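Local coordinates for protein short chain dehydrogenase/reductase (Acinetobacter baumannii, PDB 4IUY) that probably catalyses NAD(P)-dependent oxidation or reduction, as a Rossmann-fold member of the short-chain dehydrogenase/reductase family, at residues Y29-G34 with D94-L99. Sequence-based numbering, arbitrary orientation.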
# COMPACT_ATOMS: atom_id res chain seq x y z
N TYR D 29 -33.64 2.73 2.35
CA TYR D 29 -33.46 4.12 2.68
C TYR D 29 -31.97 4.45 2.66
O TYR D 29 -31.16 3.81 3.35
CB TYR D 29 -34.11 4.46 4.03
CG TYR D 29 -35.62 4.68 3.96
CD1 TYR D 29 -36.16 5.96 3.90
CD2 TYR D 29 -36.51 3.61 3.98
CE1 TYR D 29 -37.52 6.18 3.84
CE2 TYR D 29 -37.91 3.82 3.94
CZ TYR D 29 -38.40 5.12 3.87
OH TYR D 29 -39.78 5.37 3.80
N ILE D 30 -31.62 5.42 1.81
CA ILE D 30 -30.25 5.86 1.66
C ILE D 30 -30.03 7.21 2.35
O ILE D 30 -30.68 8.20 2.01
CB ILE D 30 -29.89 6.03 0.18
CG1 ILE D 30 -30.41 4.85 -0.65
CG2 ILE D 30 -28.37 6.21 0.04
CD1 ILE D 30 -29.80 3.50 -0.29
N LEU D 31 -29.13 7.26 3.33
CA LEU D 31 -28.80 8.52 3.99
C LEU D 31 -27.55 9.12 3.35
O LEU D 31 -26.51 8.49 3.29
CB LEU D 31 -28.58 8.33 5.49
CG LEU D 31 -28.12 9.55 6.31
CD1 LEU D 31 -28.99 10.77 6.05
CD2 LEU D 31 -28.17 9.22 7.80
N ILE D 32 -27.69 10.34 2.84
CA ILE D 32 -26.62 11.01 2.11
C ILE D 32 -26.27 12.32 2.79
O ILE D 32 -27.11 13.22 2.83
CB ILE D 32 -27.04 11.30 0.66
CG1 ILE D 32 -27.49 10.00 -0.01
CG2 ILE D 32 -25.90 11.97 -0.14
CD1 ILE D 32 -28.20 10.22 -1.32
N THR D 33 -25.06 12.41 3.35
CA THR D 33 -24.59 13.67 3.91
C THR D 33 -23.92 14.50 2.81
O THR D 33 -23.48 13.96 1.79
CB THR D 33 -23.58 13.43 5.03
OG1 THR D 33 -22.38 12.86 4.47
CG2 THR D 33 -24.16 12.49 6.10
N GLY D 34 -23.78 15.79 3.04
CA GLY D 34 -23.20 16.66 2.04
C GLY D 34 -24.02 16.67 0.76
O GLY D 34 -23.47 16.79 -0.33
N ASP D 94 -30.64 13.46 16.69
CA ASP D 94 -32.03 13.92 16.63
C ASP D 94 -32.69 13.57 15.30
O ASP D 94 -33.84 13.15 15.27
CB ASP D 94 -32.12 15.43 16.88
CG ASP D 94 -31.73 15.82 18.30
OD1 ASP D 94 -31.91 14.98 19.21
OD2 ASP D 94 -31.25 16.96 18.50
N MSE D 95 -31.95 13.74 14.20
CA MSE D 95 -32.47 13.32 12.91
C MSE D 95 -32.82 11.83 12.90
O MSE D 95 -33.92 11.45 12.48
CB MSE D 95 -31.48 13.61 11.78
CG MSE D 95 -31.73 12.74 10.55
SE MSE D 95 -30.52 13.19 9.11
CE MSE D 95 -28.85 12.53 9.90
N LEU D 96 -31.90 11.00 13.37
CA LEU D 96 -32.16 9.56 13.39
C LEU D 96 -33.37 9.21 14.26
O LEU D 96 -34.22 8.41 13.84
CB LEU D 96 -30.91 8.77 13.76
CG LEU D 96 -29.83 8.91 12.68
CD1 LEU D 96 -28.47 8.33 13.11
CD2 LEU D 96 -30.29 8.28 11.35
N SER D 97 -33.49 9.84 15.43
CA SER D 97 -34.68 9.64 16.27
C SER D 97 -35.96 9.98 15.50
O SER D 97 -36.93 9.22 15.52
CB SER D 97 -34.65 10.53 17.52
OG SER D 97 -33.66 10.15 18.46
N SER D 98 -35.92 11.10 14.79
CA SER D 98 -37.08 11.56 14.03
C SER D 98 -37.47 10.53 12.98
O SER D 98 -38.66 10.24 12.82
CB SER D 98 -36.80 12.93 13.41
OG SER D 98 -37.87 13.34 12.59
N LEU D 99 -36.47 9.95 12.30
CA LEU D 99 -36.72 8.90 11.32
C LEU D 99 -37.31 7.65 11.96
O LEU D 99 -38.27 7.07 11.43
CB LEU D 99 -35.44 8.56 10.56
CG LEU D 99 -34.94 9.65 9.60
CD1 LEU D 99 -33.55 9.35 8.99
CD2 LEU D 99 -35.99 9.90 8.51
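Selenomethionine M95 meets L31 tip to tip, a compact example of how a helix is seated on a parallel sheet by a few apolar ends. The M95 chain runs out extended, CG anti to the backbone N (chi1 158°), then bends at chi3 (69°). That bend brings CE of M95 to 4.0 Å from CD2 of L31, while SE of M95 lies 4.2 Å from the other leucine branch, CD1 of L31. Both methyls of L31 are thus engaged by one side chain. M95 also touches F82 and C57, on the two strands beyond 29-32. One residue on, L96 adds its CD2 branch, 4.2 Å from CD2 of L31, so that this one methyl of L31 meets two consecutive helix residues, M95 and L96. L96 reaches V147 of helix 126-153 as well, a residue that L31 shares. The backbones stay well apart, with CA of L31 and CA of L96 10.0 Å from each other, and the contact is buried and wholly apolar. Such packing of helix 89-101 over strand 29-32, the first in sequence and an inner strand of the sheet, beside helix 126-153, is characteristic of the Rossmann fold, with its strand order 3-2-1-4-5-6-7, in short-chain dehydrogenases.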